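Local structure of class II aldolase/adducin domain protein (Pseudomonas syringae pv. phaseolicola 1448A, 3OCR) at residues 130-144 against 209-221. The protein is a class II aldolase/adducin family member whose specific activity is not established and which may bind actin filaments. Sequence-based numbering, arbitrary orientation.
Sequences TRDGIAVSAQKDGLL and LEYACNIQIAAQS
Thr130, Asp132 and the turn that follows helix 131-137 pack on the C-terminal half of helix 199-219 in a buried helix-helix contact with polar grips at both ends. The short helix axes pass 8.2 Å apart and cross at 69°. Asp132 is the knob, set among Glu210, Cys213, Asn214 and Ile217. Asn214 ND2 gives a hydrogen bond to Asp132 OD2 (2.9 Å) from the anti side, the amide and carboxylate planes turned 76° to each other. Arg131 holds the same carboxylate side-on with NE and NH2 from above its plane, so OD2 accepts two bonds and the carboxylate's rotation is fixed. N-cap Thr130 OG1, standing between the backbone N and the carbonyl carbon, accepts from Gly133 N and donates to the syn lone pair of Glu210 OE1 (2.7 Å); a water links Glu210 OE2 to Asp132 N. In the middle, Val136 CG2 lies on Cys213 CB (3.6 Å) and Ala135 CB on Ile217 CD1 (3.6 Å).

Past the end of helix 131-137, the loop is met by Gln216 of helix 199-219, which reaches out with CG anti to its backbone N (chi1 179°). Gln216 OE1 receives Leu144 N (2.8 Å) along a nearly straight bond, while NE2 gives to Gly142 O (3.0 Å) and Gln139 OE1. Gln139 and Gln220 come from opposite directions and exchange two amide-amide hydrogen bonds, Gln139 NE2 to Gln220 OE1 at 2.8 Å, their planes clearly turned; Gln216 NE2 and Gln220 NE2 approach Gln139 OE1 from opposite faces. The type I turn 139-142 is thereby fastened to the helix.

In this AraD-like class II aldolase/adducin domain, helix 131-137 follows strand 124-128 and packs across helix 199-219. Leu143, touching Leu209, also packs on Ile186 of strand 184-187, and Leu209 on Leu192 of strand 191-196. Gln139 NE2 also donates a hydrogen bond to Ala219 O of a second subunit, placing the contact at a subunit interface of the tetramer, beside the central sheet and helix 148-151.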
ATOM      1  N   THR A 130      12.315  -7.339  -3.815  1.00 21.80           N
ATOM      2  CA  THR A 130      11.082  -6.610  -3.569  1.00 20.20           C
ATOM      3  C   THR A 130       9.910  -7.543  -3.740  1.00 20.21           C
ATOM      4  O   THR A 130      10.029  -8.557  -4.431  1.00 20.02           O
ATOM      5  CB  THR A 130      10.895  -5.444  -4.601  1.00 21.14           C
ATOM      6  OG1 THR A 130      10.789  -5.989  -5.939  1.00 22.03           O
ATOM      7  CG2 THR A 130      12.047  -4.453  -4.501  1.00 19.64           C
ATOM      8  N   ARG A 131       8.776  -7.196  -3.125  0.50 20.18           N
ATOM      9  CA  ARG A 131       7.536  -7.949  -3.273  0.50 19.96           C
ATOM     10  C   ARG A 131       7.203  -8.276  -4.732  0.50 19.57           C
ATOM     11  O   ARG A 131       6.989  -9.440  -5.090  0.50 19.15           O
ATOM     12  CB  ARG A 131       6.388  -7.162  -2.626  0.50 20.46           C
ATOM     13  CG  ARG A 131       5.010  -7.758  -2.781  0.50 21.57           C
ATOM     14  CD  ARG A 131       3.934  -6.699  -2.503  0.50 21.98           C
ATOM     15  NE  ARG A 131       4.031  -5.585  -3.446  0.50 22.15           N
ATOM     16  CZ  ARG A 131       4.099  -4.299  -3.107  0.50 22.53           C
ATOM     17  NH1 ARG A 131       4.065  -3.940  -1.828  0.50 21.99           N
ATOM     18  NH2 ARG A 131       4.190  -3.372  -4.058  0.50 21.66           N
ATOM     19  N   ASP A 132       7.142  -7.253  -5.580  1.00 19.68           N
ATOM     20  CA  ASP A 132       6.680  -7.477  -6.956  1.00 19.84           C
ATOM     21  C   ASP A 132       7.765  -8.001  -7.914  1.00 19.07           C
ATOM     22  O   ASP A 132       7.465  -8.781  -8.839  1.00 19.35           O
ATOM     23  CB  ASP A 132       5.981  -6.232  -7.504  1.00 19.91           C
ATOM     24  CG  ASP A 132       4.704  -5.888  -6.732  1.00 22.27           C
ATOM     25  OD1 ASP A 132       4.143  -6.760  -6.019  1.00 24.25           O
ATOM     26  OD2 ASP A 132       4.287  -4.718  -6.804  1.00 25.00           O
ATOM     27  N   GLY A 133       9.005  -7.614  -7.678  1.00 19.38           N
ATOM     28  CA  GLY A 133      10.175  -8.197  -8.401  1.00 19.15           C
ATOM     29  C   GLY A 133      10.308  -9.710  -8.198  1.00 19.44           C
ATOM     30  O   GLY A 133      10.431 -10.493  -9.176  1.00 20.31           O
ATOM     31  N   ILE A 134      10.240 -10.150  -6.937  1.00 19.40           N
ATOM     32  CA  ILE A 134      10.256 -11.580  -6.643  1.00 19.01           C
ATOM     33  C   ILE A 134       9.008 -12.251  -7.226  1.00 18.91           C
ATOM     34  O   ILE A 134       9.092 -13.323  -7.804  1.00 19.11           O
ATOM     35  CB  ILE A 134      10.401 -11.853  -5.143  1.00 19.21           C
ATOM     36  CG1 ILE A 134      11.678 -11.178  -4.596  1.00 19.72           C
ATOM     37  CG2 ILE A 134      10.381 -13.342  -4.853  1.00 20.23           C
ATOM     38  CD1 ILE A 134      11.777 -11.257  -3.115  1.00 21.61           C
ATOM     39  N   ALA A 135       7.852 -11.588  -7.114  1.00 18.90           N
ATOM     40  CA  ALA A 135       6.608 -12.147  -7.623  1.00 18.89           C
ATOM     41  C   ALA A 135       6.696 -12.440  -9.125  1.00 18.90           C
ATOM     42  O   ALA A 135       6.344 -13.554  -9.617  1.00 18.91           O
ATOM     43  CB  ALA A 135       5.435 -11.174  -7.313  1.00 18.88           C
ATOM     44  N   VAL A 136       7.139 -11.439  -9.874  1.00 18.88           N
ATOM     45  CA  VAL A 136       7.376 -11.667 -11.311  1.00 19.28           C
ATOM     46  C   VAL A 136       8.432 -12.753 -11.548  1.00 19.38           C
ATOM     47  O   VAL A 136       8.249 -13.617 -12.447  1.00 19.93           O
ATOM     48  CB  VAL A 136       7.706 -10.368 -12.105  1.00 19.50           C
ATOM     49  CG1 VAL A 136       8.014 -10.731 -13.564  1.00 20.23           C
ATOM     50  CG2 VAL A 136       6.513  -9.374 -12.071  1.00 19.84           C
ATOM     51  N   SER A 137       9.509 -12.724 -10.759  0.50 19.57           N
ATOM     52  CA  SER A 137      10.517 -13.798 -10.787  0.50 19.98           C
ATOM     53  C   SER A 137       9.891 -15.190 -10.670  0.50 20.21           C
ATOM     54  O   SER A 137      10.380 -16.132 -11.286  0.50 20.42           O
ATOM     55  CB  SER A 137      11.539 -13.647  -9.662  0.50 19.94           C
ATOM     56  OG  SER A 137      12.029 -12.319  -9.577  0.50 21.31           O
ATOM     57  N   ALA A 138       8.839 -15.308  -9.856  1.00 20.03           N
ATOM     58  CA  ALA A 138       8.262 -16.612  -9.505  1.00 20.66           C
ATOM     59  C   ALA A 138       7.303 -17.180 -10.553  1.00 21.24           C
ATOM     60  O   ALA A 138       6.731 -18.264 -10.353  1.00 21.45           O
ATOM     61  CB  ALA A 138       7.567 -16.522  -8.154  1.00 20.76           C
ATOM     62  N   GLN A 139       7.108 -16.464 -11.663  1.00 21.93           N
ATOM     63  CA  GLN A 139       6.125 -16.875 -12.684  1.00 22.58           C
ATOM     64  C   GLN A 139       6.759 -17.455 -13.960  1.00 23.40           C
ATOM     65  O   GLN A 139       7.754 -16.912 -14.460  1.00 22.57           O
ATOM     66  CB  GLN A 139       5.209 -15.685 -13.047  1.00 22.94           C
ATOM     67  CG  GLN A 139       4.479 -15.093 -11.830  1.00 22.65           C
ATOM     68  CD  GLN A 139       3.642 -13.875 -12.150  1.00 21.71           C
ATOM     69  OE1 GLN A 139       3.688 -13.316 -13.261  1.00 22.00           O
ATOM     70  NE2 GLN A 139       2.921 -13.410 -11.149  1.00 20.85           N
ATOM     71  N   LYS A 140       6.133 -18.501 -14.524  1.00 24.54           N
ATOM     72  CA  LYS A 140       6.676 -19.208 -15.677  1.00 25.85           C
ATOM     73  C   LYS A 140       7.095 -18.298 -16.808  1.00 25.52           C
ATOM     74  O   LYS A 140       8.212 -18.408 -17.323  1.00 25.49           O
ATOM     75  CB  LYS A 140       5.670 -20.263 -16.220  1.00 27.09           C
ATOM     76  CG  LYS A 140       5.357 -21.351 -15.230  1.00 31.67           C
ATOM     77  CD  LYS A 140       4.388 -22.387 -15.859  1.00 39.18           C
ATOM     78  CE  LYS A 140       3.868 -23.366 -14.799  1.00 43.71           C
ATOM     79  NZ  LYS A 140       4.973 -23.956 -13.953  1.00 47.63           N
ATOM     80  N   ASP A 141       6.204 -17.396 -17.196  1.00 25.17           N
ATOM     81  CA  ASP A 141       6.456 -16.528 -18.329  1.00 25.13           C
ATOM     82  C   ASP A 141       7.169 -15.243 -17.911  1.00 24.29           C
ATOM     83  O   ASP A 141       7.384 -14.352 -18.732  1.00 25.15           O
ATOM     84  CB  ASP A 141       5.144 -16.199 -19.026  1.00 25.88           C
ATOM     85  CG  ASP A 141       4.513 -17.425 -19.718  1.00 28.57           C
ATOM     86  OD1 ASP A 141       5.253 -18.358 -20.086  1.00 31.39           O
ATOM     87  OD2 ASP A 141       3.279 -17.440 -19.888  1.00 31.61           O
ATOM     88  N   GLY A 142       7.526 -15.129 -16.642  1.00 23.53           N
ATOM     89  CA  GLY A 142       8.295 -13.970 -16.189  1.00 22.35           C
ATOM     90  C   GLY A 142       7.638 -12.667 -16.593  1.00 22.19           C
ATOM     91  O   GLY A 142       6.423 -12.526 -16.495  1.00 22.13           O
ATOM     92  N   LEU A 143       8.435 -11.704 -17.045  1.00 22.12           N
ATOM     93  CA  LEU A 143       7.913 -10.361 -17.322  1.00 21.96           C
ATOM     94  C   LEU A 143       7.190 -10.318 -18.659  1.00 21.88           C
ATOM     95  O   LEU A 143       7.791 -10.518 -19.697  1.00 21.95           O
ATOM     96  CB  LEU A 143       9.039  -9.316 -17.276  1.00 21.93           C
ATOM     97  CG  LEU A 143       8.644  -7.847 -17.424  1.00 21.56           C
ATOM     98  CD1 LEU A 143       8.005  -7.266 -16.172  1.00 22.97           C
ATOM     99  CD2 LEU A 143       9.858  -7.011 -17.859  1.00 21.01           C
ATOM    100  N   LEU A 144       5.895 -10.007 -18.606  1.00 22.07           N
ATOM    101  CA  LEU A 144       5.013 -10.052 -19.768  1.00 23.26           C
ATOM    102  C   LEU A 144       5.085  -8.733 -20.574  1.00 23.53           C
ATOM    103  O   LEU A 144       5.317  -7.669 -19.987  1.00 23.35           O
ATOM    104  CB  LEU A 144       3.578 -10.347 -19.285  1.00 23.49           C
ATOM    105  CG  LEU A 144       3.344 -11.670 -18.516  1.00 24.42           C
ATOM    106  CD1 LEU A 144       1.948 -11.682 -17.880  1.00 25.45           C
ATOM    107  CD2 LEU A 144       3.474 -12.883 -19.426  1.00 25.36           C
ATOM    108  N   LEU A 209      12.414  -1.336 -14.042  1.00 19.71           N
ATOM    109  CA  LEU A 209      12.067  -2.746 -13.979  1.00 19.47           C
ATOM    110  C   LEU A 209      11.112  -2.991 -12.804  1.00 19.28           C
ATOM    111  O   LEU A 209      10.159  -3.759 -12.927  1.00 19.08           O
ATOM    112  CB  LEU A 209      13.317  -3.622 -13.845  1.00 19.44           C
ATOM    113  CG  LEU A 209      13.087  -5.144 -13.918  1.00 21.33           C
ATOM    114  CD1 LEU A 209      12.374  -5.538 -15.236  1.00 22.21           C
ATOM    115  CD2 LEU A 209      14.394  -5.948 -13.689  1.00 21.77           C
ATOM    116  N   GLU A 210      11.384  -2.333 -11.682  1.00 19.38           N
ATOM    117  CA  GLU A 210      10.605  -2.501 -10.472  1.00 20.04           C
ATOM    118  C   GLU A 210       9.177  -1.990 -10.753  1.00 19.72           C
ATOM    119  O   GLU A 210       8.177  -2.658 -10.402  1.00 19.49           O
ATOM    120  CB  GLU A 210      11.223  -1.654  -9.334  1.00 21.21           C
ATOM    121  CG  GLU A 210      10.314  -1.590  -8.103  1.00 25.64           C
ATOM    122  CD  GLU A 210      10.111  -2.948  -7.445  1.00 29.81           C
ATOM    123  OE1 GLU A 210      11.038  -3.808  -7.531  1.00 30.24           O
ATOM    124  OE2 GLU A 210       9.025  -3.145  -6.840  1.00 33.72           O
ATOM    125  N   TYR A 211       9.078  -0.849 -11.429  1.00 19.41           N
ATOM    126  CA  TYR A 211       7.759  -0.345 -11.817  1.00 19.39           C
ATOM    127  C   TYR A 211       7.033  -1.281 -12.791  1.00 19.05           C
ATOM    128  O   TYR A 211       5.838  -1.513 -12.648  1.00 19.31           O
ATOM    129  CB  TYR A 211       7.838   1.042 -12.412  1.00 19.86           C
ATOM    130  CG  TYR A 211       6.499   1.800 -12.317  1.00 23.11           C
ATOM    131  CD1 TYR A 211       5.698   1.716 -11.165  1.00 26.68           C
ATOM    132  CD2 TYR A 211       6.052   2.595 -13.360  1.00 26.11           C
ATOM    133  CE1 TYR A 211       4.477   2.421 -11.068  1.00 28.51           C
ATOM    134  CE2 TYR A 211       4.847   3.307 -13.273  1.00 27.57           C
ATOM    135  CZ  TYR A 211       4.074   3.223 -12.127  1.00 28.08           C
ATOM    136  OH  TYR A 211       2.888   3.920 -12.052  1.00 29.33           O
ATOM    137  N   ALA A 212       7.742  -1.763 -13.795  1.00 19.15           N
ATOM    138  CA  ALA A 212       7.136  -2.742 -14.729  1.00 18.93           C
ATOM    139  C   ALA A 212       6.563  -3.915 -13.936  1.00 18.87           C
ATOM    140  O   ALA A 212       5.447  -4.343 -14.202  1.00 19.70           O
ATOM    141  CB  ALA A 212       8.154  -3.208 -15.770  1.00 19.01           C
ATOM    142  N   CYS A 213       7.292  -4.410 -12.934  1.00 18.87           N
ATOM    143  CA  CYS A 213       6.769  -5.487 -12.111  1.00 18.86           C
ATOM    144  C   CYS A 213       5.549  -5.081 -11.283  1.00 18.85           C
ATOM    145  O   CYS A 213       4.619  -5.856 -11.224  1.00 18.99           O
ATOM    146  CB  CYS A 213       7.825  -6.131 -11.204  1.00 18.86           C
ATOM    147  SG  CYS A 213       9.236  -6.856 -12.071  1.00 19.97           S
ATOM    148  N   ASN A 214       5.565  -3.908 -10.631  1.00 19.03           N
ATOM    149  CA  ASN A 214       4.379  -3.423  -9.921  1.00 19.70           C
ATOM    150  C   ASN A 214       3.109  -3.503 -10.798  1.00 19.17           C
ATOM    151  O   ASN A 214       2.015  -3.913 -10.361  1.00 19.76           O
ATOM    152  CB  ASN A 214       4.520  -1.938  -9.533  1.00 20.61           C
ATOM    153  CG  ASN A 214       5.681  -1.634  -8.588  1.00 23.60           C
ATOM    154  OD1 ASN A 214       6.241  -0.526  -8.650  1.00 27.96           O
ATOM    155  ND2 ASN A 214       5.987  -2.542  -7.655  1.00 26.50           N
ATOM    156  N   ILE A 215       3.258  -3.042 -12.024  1.00 18.87           N
ATOM    157  CA  ILE A 215       2.173  -2.884 -12.922  1.00 18.88           C
ATOM    158  C   ILE A 215       1.711  -4.306 -13.309  1.00 18.87           C
ATOM    159  O   ILE A 215       0.513  -4.553 -13.414  1.00 19.17           O
ATOM    160  CB  ILE A 215       2.632  -2.138 -14.224  1.00 18.89           C
ATOM    161  CG1 ILE A 215       2.804  -0.639 -13.988  1.00 19.18           C
ATOM    162  CG2 ILE A 215       1.638  -2.405 -15.359  1.00 18.90           C
ATOM    163  CD1 ILE A 215       3.750   0.013 -15.025  1.00 21.23           C
ATOM    164  N   GLN A 216       2.651  -5.220 -13.496  1.00 18.86           N
ATOM    165  CA  GLN A 216       2.264  -6.608 -13.963  1.00 18.86           C
ATOM    166  C   GLN A 216       1.376  -7.338 -12.941  1.00 18.86           C
ATOM    167  O   GLN A 216       0.421  -8.049 -13.306  1.00 19.14           O
ATOM    168  CB  GLN A 216       3.487  -7.485 -14.151  1.00 18.93           C
ATOM    169  CG  GLN A 216       3.070  -8.980 -14.639  1.00 19.02           C
ATOM    170  CD  GLN A 216       4.246  -9.734 -15.242  1.00 19.39           C
ATOM    171  OE1 GLN A 216       4.992  -9.186 -16.055  1.00 21.34           O
ATOM    172  NE2 GLN A 216       4.424 -10.981 -14.845  1.00 19.54           N
ATOM    173  N   ILE A 217       1.745  -7.200 -11.672  1.00 18.85           N
ATOM    174  CA  ILE A 217       1.058  -7.876 -10.582  1.00 18.85           C
ATOM    175  C   ILE A 217      -0.406  -7.383 -10.531  1.00 18.85           C
ATOM    176  O   ILE A 217      -1.320  -8.195 -10.439  1.00 18.85           O
ATOM    177  CB  ILE A 217       1.771  -7.661  -9.212  1.00 18.84           C
ATOM    178  CG1 ILE A 217       3.163  -8.314  -9.197  1.00 19.36           C
ATOM    179  CG2 ILE A 217       0.928  -8.245  -8.019  1.00 19.04           C
ATOM    180  CD1 ILE A 217       3.212  -9.730  -9.820  1.00 18.91           C
ATOM    181  N   ALA A 218      -0.600  -6.066 -10.652  1.00 18.92           N
ATOM    182  CA  ALA A 218      -1.981  -5.487 -10.760  1.00 19.04           C
ATOM    183  C   ALA A 218      -2.714  -5.965 -12.022  1.00 18.93           C
ATOM    184  O   ALA A 218      -3.873  -6.464 -11.948  1.00 19.33           O
ATOM    185  CB  ALA A 218      -1.922  -3.975 -10.726  1.00 19.18           C
ATOM    186  N   ALA A 219      -2.043  -5.843 -13.171  1.00 18.89           N
ATOM    187  CA  ALA A 219      -2.637  -6.161 -14.497  1.00 19.15           C
ATOM    188  C   ALA A 219      -3.217  -7.554 -14.559  1.00 19.20           C
ATOM    189  O   ALA A 219      -4.337  -7.786 -15.100  1.00 19.77           O
ATOM    190  CB  ALA A 219      -1.570  -5.978 -15.627  1.00 19.11           C
ATOM    191  N   GLN A 220      -2.462  -8.483 -13.989  1.00 19.27           N
ATOM    192  CA  GLN A 220      -2.789  -9.904 -14.087  1.00 19.94           C
ATOM    193  C   GLN A 220      -3.749 -10.408 -12.967  1.00 19.99           C
ATOM    194  O   GLN A 220      -4.028 -11.620 -12.873  1.00 20.38           O
ATOM    195  CB  GLN A 220      -1.488 -10.726 -14.144  1.00 20.45           C
ATOM    196  CG  GLN A 220      -0.871 -10.945 -12.769  1.00 20.59           C
ATOM    197  CD  GLN A 220       0.596 -11.412 -12.814  1.00 22.97           C
ATOM    198  OE1 GLN A 220       1.336 -11.164 -11.861  1.00 24.46           O
ATOM    199  NE2 GLN A 220       1.003 -12.098 -13.890  1.00 20.23           N
ATOM    200  N   SER A 221      -4.274  -9.508 -12.137  0.50 19.61           N
ATOM    201  CA  SER A 221      -5.132  -9.931 -11.005  0.50 19.58           C
ATOM    202  C   SER A 221      -6.338 -10.820 -11.370  0.50 19.96           C
ATOM    203  O   SER A 221      -6.814 -11.588 -10.535  0.50 19.91           O
ATOM    204  CB  SER A 221      -5.616  -8.730 -10.226  0.50 19.67           C
ATOM    205  OG  SER A 221      -4.523  -7.898  -9.966  0.50 18.91           O
TER
HETATM  206  O   HOH W   1       7.505  -4.448  -5.018  1.00 23.31           O
HETATM  207  O   HOH W   2       4.466  -6.885 -17.485  1.00 25.38           O